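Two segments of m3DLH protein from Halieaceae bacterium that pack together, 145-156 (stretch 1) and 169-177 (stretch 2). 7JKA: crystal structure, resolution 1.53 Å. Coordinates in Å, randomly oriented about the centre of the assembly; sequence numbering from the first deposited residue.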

# COMPACT_ATOMS: atom_id res chain seq x y z
N GLY A 145 -5.93 -6.23 -12.02
CA GLY A 145 -7.26 -6.80 -12.02
C GLY A 145 -7.56 -7.67 -10.84
O GLY A 145 -8.53 -8.44 -10.88
N ALA A 146 -6.77 -7.57 -9.78
CA ALA A 146 -7.00 -8.35 -8.57
C ALA A 146 -8.33 -7.96 -7.92
O ALA A 146 -8.84 -6.84 -8.07
CB ALA A 146 -5.83 -8.15 -7.60
N SER A 147 -8.89 -8.90 -7.18
CA SER A 147 -10.19 -8.70 -6.55
C SER A 147 -9.95 -7.94 -5.25
O SER A 147 -9.69 -8.53 -4.20
CB SER A 147 -10.88 -10.03 -6.30
OG SER A 147 -12.13 -9.82 -5.68
N LEU A 148 -10.04 -6.62 -5.32
CA LEU A 148 -9.85 -5.70 -4.19
C LEU A 148 -10.99 -4.72 -4.17
O LEU A 148 -11.32 -4.13 -5.20
CB LEU A 148 -8.55 -4.89 -4.29
CG LEU A 148 -7.21 -5.58 -4.21
CD1 LEU A 148 -6.13 -4.62 -4.67
CD2 LEU A 148 -6.96 -6.03 -2.78
N GLY A 149 -11.58 -4.51 -2.99
CA GLY A 149 -12.66 -3.55 -2.88
C GLY A 149 -12.19 -2.12 -2.71
O GLY A 149 -12.94 -1.19 -3.03
N ALA A 150 -10.96 -1.91 -2.23
CA ALA A 150 -10.49 -0.56 -1.93
C ALA A 150 -8.98 -0.54 -1.99
O ALA A 150 -8.32 -1.53 -1.64
CB ALA A 150 -10.94 -0.08 -0.55
N ILE A 151 -8.44 0.57 -2.47
CA ILE A 151 -7.00 0.79 -2.54
C ILE A 151 -6.76 2.20 -2.03
O ILE A 151 -7.41 3.14 -2.50
CB ILE A 151 -6.46 0.66 -3.98
CG1 ILE A 151 -6.80 -0.70 -4.57
CG2 ILE A 151 -4.97 0.88 -3.99
CD1 ILE A 151 -8.04 -0.65 -5.42
N VAL A 152 -5.83 2.36 -1.09
CA VAL A 152 -5.50 3.68 -0.55
C VAL A 152 -4.00 3.84 -0.58
O VAL A 152 -3.27 2.96 -0.10
CB VAL A 152 -6.02 3.87 0.89
CG1 VAL A 152 -5.75 5.33 1.33
CG2 VAL A 152 -7.51 3.55 0.96
N THR A 153 -3.52 4.95 -1.14
CA THR A 153 -2.09 5.22 -1.17
C THR A 153 -1.76 6.43 -0.31
O THR A 153 -2.55 7.37 -0.18
CB THR A 153 -1.58 5.46 -2.60
OG1 THR A 153 -2.09 6.70 -3.14
CG2 THR A 153 -2.04 4.34 -3.50
N PHE A 154 -0.57 6.40 0.28
CA PHE A 154 -0.09 7.50 1.11
C PHE A 154 1.25 7.95 0.56
O PHE A 154 2.19 7.15 0.49
CB PHE A 154 0.06 7.08 2.58
CG PHE A 154 -1.21 6.60 3.22
CD1 PHE A 154 -1.56 5.25 3.20
CD2 PHE A 154 -2.03 7.49 3.90
CE1 PHE A 154 -2.72 4.79 3.80
CE2 PHE A 154 -3.21 7.06 4.51
CZ PHE A 154 -3.55 5.69 4.46
N HIS A 155 1.33 9.22 0.18
CA HIS A 155 2.54 9.84 -0.39
C HIS A 155 3.26 8.90 -1.36
O HIS A 155 4.46 8.65 -1.25
CB HIS A 155 3.50 10.37 0.70
CG HIS A 155 3.75 9.43 1.85
ND1 HIS A 155 4.72 8.45 1.83
CD2 HIS A 155 3.18 9.36 3.08
CE1 HIS A 155 4.72 7.80 2.98
NE2 HIS A 155 3.79 8.32 3.75
N ALA A 156 2.50 8.42 -2.35
CA ALA A 156 3.00 7.44 -3.33
C ALA A 156 3.43 8.10 -4.63
O ALA A 156 2.72 8.94 -5.18
CB ALA A 156 1.91 6.41 -3.64
N ILE A 169 -9.21 -1.96 -12.95
CA ILE A 169 -9.30 -1.62 -11.53
C ILE A 169 -10.73 -1.89 -11.07
O ILE A 169 -11.70 -1.38 -11.64
CB ILE A 169 -8.90 -0.16 -11.27
CG1 ILE A 169 -7.40 -0.00 -11.52
CG2 ILE A 169 -9.23 0.19 -9.84
CD1 ILE A 169 -6.94 1.45 -11.52
N ARG A 170 -10.85 -2.72 -10.05
CA ARG A 170 -12.16 -3.16 -9.61
C ARG A 170 -12.60 -2.53 -8.30
O ARG A 170 -13.79 -2.59 -7.98
CB ARG A 170 -12.17 -4.68 -9.48
CG ARG A 170 -11.81 -5.30 -10.82
CD ARG A 170 -11.40 -6.71 -10.67
NE ARG A 170 -12.44 -7.46 -10.00
CZ ARG A 170 -12.36 -8.76 -9.78
NH1 ARG A 170 -13.34 -9.40 -9.16
NH2 ARG A 170 -11.29 -9.42 -10.20
N GLY A 171 -11.69 -1.90 -7.57
CA GLY A 171 -12.01 -1.33 -6.28
C GLY A 171 -12.14 0.19 -6.31
O GLY A 171 -11.92 0.84 -7.33
N ARG A 172 -12.50 0.73 -5.15
CA ARG A 172 -12.54 2.17 -4.98
C ARG A 172 -11.15 2.66 -4.61
O ARG A 172 -10.46 2.05 -3.78
CB ARG A 172 -13.54 2.54 -3.88
CG ARG A 172 -14.88 1.85 -4.15
CD ARG A 172 -15.94 2.11 -3.11
NE ARG A 172 -16.99 1.11 -3.28
CZ ARG A 172 -18.19 1.17 -2.73
NH1 ARG A 172 -18.51 2.20 -1.95
NH2 ARG A 172 -19.06 0.19 -2.95
N VAL A 173 -10.71 3.74 -5.25
CA VAL A 173 -9.33 4.21 -5.17
C VAL A 173 -9.32 5.53 -4.41
O VAL A 173 -10.14 6.41 -4.71
CB VAL A 173 -8.70 4.40 -6.56
CG1 VAL A 173 -7.31 5.03 -6.41
CG2 VAL A 173 -8.59 3.08 -7.28
N LEU A 174 -8.43 5.65 -3.43
CA LEU A 174 -8.18 6.92 -2.73
C LEU A 174 -6.69 7.18 -2.69
O LEU A 174 -5.93 6.38 -2.13
CB LEU A 174 -8.75 6.88 -1.31
CG LEU A 174 -8.33 8.06 -0.42
CD1 LEU A 174 -8.90 9.38 -0.91
CD2 LEU A 174 -8.81 7.79 0.97
N VAL A 175 -6.25 8.29 -3.30
CA VAL A 175 -4.85 8.72 -3.28
C VAL A 175 -4.72 9.84 -2.27
O VAL A 175 -5.35 10.90 -2.43
CB VAL A 175 -4.39 9.19 -4.67
CG1 VAL A 175 -3.00 9.82 -4.57
CG2 VAL A 175 -4.36 8.01 -5.64
N CYS A 176 -3.90 9.64 -1.23
CA CYS A 176 -3.59 10.68 -0.25
C CYS A 176 -2.20 11.23 -0.57
O CYS A 176 -1.18 10.56 -0.33
CB CYS A 176 -3.65 10.15 1.18
SG CYS A 176 -5.25 9.41 1.61
N HIS A 177 -2.16 12.45 -1.07
CA HIS A 177 -0.99 13.03 -1.70
C HIS A 177 -0.55 14.28 -0.93
O HIS A 177 -1.38 15.16 -0.65
CB HIS A 177 -1.34 13.41 -3.14
CG HIS A 177 -0.26 14.15 -3.87
ND1 HIS A 177 0.95 13.58 -4.20
CD2 HIS A 177 -0.23 15.42 -4.35
CE1 HIS A 177 1.69 14.48 -4.84
NE2 HIS A 177 0.99 15.60 -4.95
O HOH W 1 -8.41 -4.31 -9.10
O HOH W 2 -15.51 -1.68 -3.83
O HOH W 3 -0.41 8.90 -2.53
O HOH W 4 0.60 10.59 -4.41

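The two stretches meet chiefly as neighbouring parallel β-strands, 150-154 and 172-177, whose axes approach to 4.7 Å and run within 8° of each other. Together the stretches bury 729 Å², and a ladder of backbone hydrogen bonds runs the length of the pairing. Arg 172 N donates to Gly 149 O (2.9 Å), and Arg 172 O receives Ile 151 N (2.8 Å). Two residues on, Leu 174 N donates to Ile 151 O (2.9 Å) while Thr 153 N donates to Leu 174 O (3.0 Å); then Cys 176 N reaches Thr 153 O (2.8 Å) and His 155 N reaches Cys 176 O (2.9 Å). This is the parallel pattern, in which one residue bonds to two partners that flank the residue opposite it. Weaker CA-H...O contacts supplement the ladder, as between Ala 150 CA and Arg 172 O and between Val 152 CA and Leu 174 O, both 3.2 Å.

Side chains alternate between the two faces of the sheet, and paired residues share a face. On one lie Ile 151, Val 173, Thr 153 and Val 175. The branched side chains here suit extended backbone, and Ile 151 CD1 packs 4.2 Å from Val 173 CG2. Thr 153, with chi1 in the p rotamer, places OG1 3.6 Å from Val 175 CG1, so its hydroxyl lies beside an apolar neighbour yet still has a polar partner in water 3. The other face carries Ala 150, Arg 172, Val 152, Leu 174, Phe 154 and Cys 176. Val 152 CG1 touches both Leu 174 CD2 (3.9 Å) and Cys 176 SG (4.1 Å). Cys 176, small and weakly polar, fits beside the aromatic ring of Phe 154: its CB is 4.1 Å from Phe 154 CD2, and its SG lies obliquely 4.9 Å from the ring centroid.

Before the strands, glycine permits a close approach. The CA atoms of Gly 149 and Gly 171 are 4.1 Å apart, and Gly 171 CA sits 3.1 Å from Leu 148 O; a CB on Gly 171 would point toward stretch 1 and clash with that oxygen. Gly 145 ends a helix in a Schellman motif, its positive phi favouring glycine. Its carbonyl is also an anchor: Arg 170 NH2 donates to Gly 145 O (3.0 Å), near the guanidinium plane, while Ser 147 CB covers one guanidinium face. The long arginine can thus reach back along stretch 1 from an exposed position and still lay down 88 Å² of contact.

Waters complete the polar contacts. Water 1 lies between Ala 146 O (2.8 Å) and Arg 170 N (3.1 Å), accepting from the latter; water 2 donates to Gly 149 O (2.7 Å) and accepts from Arg 172 NE (3.2 Å). At the C-terminal end of the ladder, water 3 hydrogen-bonds to Thr 153 OG1 (2.8 Å), accepts from Ala 156 N (3.0 Å) and donates to Cys 176 O (2.9 Å), while water 4 links Ala 156 O (2.8 Å) with His 177 ND1 (3.0 Å).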